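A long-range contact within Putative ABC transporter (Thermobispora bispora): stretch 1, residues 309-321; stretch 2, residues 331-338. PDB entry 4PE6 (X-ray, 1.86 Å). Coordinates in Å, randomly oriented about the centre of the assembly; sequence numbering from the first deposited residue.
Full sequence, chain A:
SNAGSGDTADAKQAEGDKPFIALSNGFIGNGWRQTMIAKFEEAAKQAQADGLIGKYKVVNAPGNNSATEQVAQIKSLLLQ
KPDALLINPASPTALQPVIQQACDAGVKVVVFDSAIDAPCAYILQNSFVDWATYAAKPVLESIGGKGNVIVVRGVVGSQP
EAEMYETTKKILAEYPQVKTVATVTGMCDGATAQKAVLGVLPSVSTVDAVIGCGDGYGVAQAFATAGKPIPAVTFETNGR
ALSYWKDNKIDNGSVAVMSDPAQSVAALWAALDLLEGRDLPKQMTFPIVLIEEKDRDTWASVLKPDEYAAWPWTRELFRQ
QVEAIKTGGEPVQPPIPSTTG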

# COMPACT_ATOMS: atom_id res chain seq x y z
N ALA A 309 5.74 2.67 -7.95
CA ALA A 309 4.77 3.26 -8.85
C ALA A 309 3.63 3.86 -8.03
O ALA A 309 3.15 3.24 -7.04
N ALA A 310 3.23 5.05 -8.43
CA ALA A 310 2.27 5.88 -7.70
C ALA A 310 1.48 6.74 -8.68
O ALA A 310 2.04 7.18 -9.66
N TRP A 311 0.18 6.95 -8.44
CA TRP A 311 -0.58 7.78 -9.37
C TRP A 311 -0.32 9.27 -9.05
O TRP A 311 -0.27 9.65 -7.87
N PRO A 312 -0.11 10.09 -10.08
CA PRO A 312 0.18 11.50 -9.82
C PRO A 312 -1.09 12.33 -9.60
O PRO A 312 -1.59 12.99 -10.53
N TRP A 313 -1.62 12.30 -8.38
CA TRP A 313 -2.83 13.05 -8.09
C TRP A 313 -2.56 14.54 -8.03
O TRP A 313 -1.70 15.00 -7.29
N THR A 314 -3.27 15.28 -8.86
CA THR A 314 -3.39 16.72 -8.73
C THR A 314 -4.70 16.95 -7.99
O THR A 314 -5.53 16.05 -7.87
N ARG A 315 -4.88 18.15 -7.49
CA ARG A 315 -6.13 18.51 -6.88
C ARG A 315 -7.29 18.28 -7.87
O ARG A 315 -8.36 17.79 -7.48
N GLU A 316 -7.07 18.61 -9.14
CA GLU A 316 -8.10 18.40 -10.16
C GLU A 316 -8.40 16.91 -10.44
O GLU A 316 -9.57 16.51 -10.52
N LEU A 317 -7.36 16.08 -10.55
CA LEU A 317 -7.58 14.64 -10.75
C LEU A 317 -8.26 14.03 -9.53
O LEU A 317 -9.14 13.19 -9.68
N PHE A 318 -7.88 14.48 -8.34
CA PHE A 318 -8.57 14.07 -7.12
C PHE A 318 -10.08 14.33 -7.21
O PHE A 318 -10.88 13.43 -7.02
N ARG A 319 -10.44 15.58 -7.50
CA ARG A 319 -11.84 15.98 -7.61
C ARG A 319 -12.61 15.18 -8.66
O ARG A 319 -13.76 14.80 -8.43
N GLN A 320 -11.96 14.92 -9.80
CA GLN A 320 -12.55 14.07 -10.83
C GLN A 320 -12.92 12.70 -10.29
O GLN A 320 -14.01 12.20 -10.55
N GLN A 321 -12.00 12.09 -9.55
CA GLN A 321 -12.25 10.76 -8.98
C GLN A 321 -13.37 10.80 -7.96
O GLN A 321 -14.19 9.89 -7.92
N PRO A 331 -14.25 4.73 -12.75
CA PRO A 331 -13.07 5.11 -11.98
C PRO A 331 -12.07 5.87 -12.86
O PRO A 331 -11.83 5.48 -14.01
N VAL A 332 -11.52 6.96 -12.34
CA VAL A 332 -10.47 7.67 -13.05
C VAL A 332 -9.28 6.73 -13.15
O VAL A 332 -8.88 6.11 -12.16
N GLN A 333 -8.74 6.62 -14.36
CA GLN A 333 -7.57 5.80 -14.64
C GLN A 333 -6.42 6.79 -14.82
O GLN A 333 -6.23 7.33 -15.91
N PRO A 334 -5.68 7.08 -13.75
CA PRO A 334 -4.71 8.15 -13.91
C PRO A 334 -3.60 7.73 -14.86
O PRO A 334 -3.42 6.53 -15.14
N PRO A 335 -2.86 8.71 -15.39
CA PRO A 335 -1.86 8.40 -16.38
C PRO A 335 -0.57 7.98 -15.71
O PRO A 335 -0.24 8.45 -14.62
N ILE A 336 0.16 7.10 -16.37
CA ILE A 336 1.49 6.75 -15.93
C ILE A 336 2.33 7.99 -16.22
O ILE A 336 2.31 8.49 -17.34
N PRO A 337 3.04 8.50 -15.20
CA PRO A 337 3.87 9.67 -15.48
C PRO A 337 4.99 9.29 -16.46
O PRO A 337 5.52 8.19 -16.37
N SER A 338 5.31 10.19 -17.40
CA SER A 338 6.51 10.02 -18.25
C SER A 338 7.69 10.81 -17.66
O SER A 338 8.82 10.69 -18.14

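The contact is mostly apolar, a proline-rich segment without regular secondary structure laid against two tryptophans and the first turns of a helix. At its centre stands P334, whose CB points toward stretch 1 and whose ring, puckered C-gamma exo, meets both indoles. W311 leaves its backbone sideways, but chi1 of -61° (m) and chi2 of 124° bring the ring back so that one face receives P334. The P334 CG atom lies 3.9 Å from the centroid of the five-membered ring of W311, 25° off the normal, a CH-pi contact for which proline is well suited, its compact ring able to lay a C-H group over the indole without a flexible chain to order. W313 is also m (-58°), with chi2 of 105°, and its CH2 reaches P334 CG at 3.5 Å, approaching obliquely. At the edge of the W311 ring, CZ3 packs 4.2 Å from I336 CG1, although the I336 CB itself points away.

P312 extends the apolar patch. Its CB points toward stretch 2, and its CG lies 4.1 Å from P337 CG and 4.4 Å from P335 CD. Proline rings suit such a place: each is a compact, puckered hydrocarbon surface with little conformational freedom to lose. L317, an m,t rotamer, adds CD1 at 4.4 Å from P335 CD. The start of its helix is fixed by T314, whose p rotamer (57°) lets OG1 accept from L317 N at 2.9 Å, an N-cap bond.

The far end supplies the polar link. Q321 starts sideways, and chi1 t (173°) with chi2 p (77°) brings its amide nearer to stretch 2, so that V332 N donates to Q321 OE1 at 2.8 Å, while Q321 NE2 is satisfied elsewhere in the structure. V332, t at 171° though poorly ordered, points inward and sets CG2 3.9 Å from Q320 CB. Its buried carbonyl O has no partner in the model.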

# COMPACT_ATOMS: atom_id res chain seq x y z
CB ALA A 309 4.22 2.21 -9.81
CB ALA A 310 3.01 6.76 -6.70
CB TRP A 311 -2.08 7.45 -9.31
CG TRP A 311 -2.43 6.05 -9.69
CD1 TRP A 311 -3.14 5.16 -8.93
CD2 TRP A 311 -2.14 5.39 -10.92
NE1 TRP A 311 -3.31 3.98 -9.62
CE2 TRP A 311 -2.70 4.09 -10.84
CE3 TRP A 311 -1.46 5.76 -12.09
CZ2 TRP A 311 -2.58 3.16 -11.87
CZ3 TRP A 311 -1.36 4.84 -13.11
CH2 TRP A 311 -1.91 3.55 -12.99
CB PRO A 312 0.94 11.94 -11.09
CG PRO A 312 0.34 11.09 -12.16
CD PRO A 312 -0.01 9.77 -11.52
CB TRP A 313 -3.47 12.58 -6.77
CG TRP A 313 -3.79 11.15 -6.80
CD1 TRP A 313 -3.11 10.16 -6.17
CD2 TRP A 313 -4.85 10.52 -7.52
NE1 TRP A 313 -3.67 8.95 -6.45
CE2 TRP A 313 -4.75 9.14 -7.28
CE3 TRP A 313 -5.88 11.00 -8.35
CZ2 TRP A 313 -5.63 8.22 -7.83
CZ3 TRP A 313 -6.77 10.07 -8.90
CH2 TRP A 313 -6.64 8.70 -8.63
CB THR A 314 -3.45 17.41 -10.10
OG1 THR A 314 -4.54 16.88 -10.87
CG2 THR A 314 -2.13 17.21 -10.87
CB ARG A 315 -6.08 19.95 -6.40
CG ARG A 315 -7.08 20.22 -5.32
CD ARG A 315 -6.97 21.62 -4.76
NE ARG A 315 -7.81 21.72 -3.57
CZ ARG A 315 -7.94 22.79 -2.81
NH1 ARG A 315 -7.30 23.91 -3.09
NH2 ARG A 315 -8.73 22.73 -1.75
CB GLU A 316 -7.71 19.13 -11.48
CG GLU A 316 -8.91 19.61 -12.27
CD GLU A 316 -9.91 20.38 -11.41
OE1 GLU A 316 -9.54 21.43 -10.84
OE2 GLU A 316 -11.07 19.91 -11.28
CB LEU A 317 -6.28 13.89 -11.06
CG LEU A 317 -5.71 14.12 -12.47
CD1 LEU A 317 -4.34 13.45 -12.60
CD2 LEU A 317 -6.66 13.63 -13.56
CB PHE A 318 -8.00 14.78 -5.89
CG PHE A 318 -8.86 14.65 -4.67
CD1 PHE A 318 -8.89 13.47 -3.97
CD2 PHE A 318 -9.69 15.69 -4.27
CE1 PHE A 318 -9.72 13.31 -2.87
CE2 PHE A 318 -10.51 15.54 -3.17
CZ PHE A 318 -10.52 14.36 -2.46
CB ARG A 319 -11.97 17.49 -7.87
CG ARG A 319 -11.76 18.32 -6.61
CD ARG A 319 -11.72 19.80 -6.92
NE ARG A 319 -11.47 20.60 -5.73
CZ ARG A 319 -11.27 21.91 -5.74
NH1 ARG A 319 -11.29 22.58 -6.89
NH2 ARG A 319 -11.06 22.56 -4.61
CB GLN A 320 -11.59 13.86 -12.00
CG GLN A 320 -11.47 15.03 -12.96
CD GLN A 320 -10.48 14.73 -14.08
OE1 GLN A 320 -10.35 13.57 -14.52
NE2 GLN A 320 -9.75 15.75 -14.52
CB GLN A 321 -10.98 10.16 -8.35
CG GLN A 321 -11.21 8.85 -7.58
CD GLN A 321 -11.38 7.63 -8.47
OE1 GLN A 321 -11.01 7.63 -9.64
NE2 GLN A 321 -11.94 6.55 -7.90
CB PRO A 331 -12.49 3.76 -11.51
CG PRO A 331 -13.22 2.70 -12.28
CD PRO A 331 -14.54 3.29 -12.66
CB VAL A 332 -10.04 8.98 -12.34
CG1 VAL A 332 -8.80 9.57 -13.01
CG2 VAL A 332 -11.18 9.99 -12.35
CB GLN A 333 -7.77 4.95 -15.90
CG GLN A 333 -9.16 4.33 -16.05
CD GLN A 333 -9.57 3.43 -14.89
OE1 GLN A 333 -8.74 3.03 -14.08
NE2 GLN A 333 -10.86 3.11 -14.82
CB PRO A 334 -4.18 8.37 -12.48
CG PRO A 334 -5.12 7.65 -11.58
CD PRO A 334 -5.59 6.49 -12.40
CB PRO A 335 -1.68 9.74 -17.11
CG PRO A 335 -1.94 10.76 -16.06
CD PRO A 335 -2.87 10.15 -15.05
CB ILE A 336 2.05 5.53 -16.69
CG1 ILE A 336 1.16 4.31 -16.46
CG2 ILE A 336 3.49 5.25 -16.26
CD1 ILE A 336 1.30 3.22 -17.50
CB PRO A 337 4.47 10.04 -14.11
CG PRO A 337 3.83 9.15 -13.11
CD PRO A 337 3.25 7.98 -13.84
CB SER A 338 6.24 10.45 -19.69
OG SER A 338 5.91 11.82 -19.77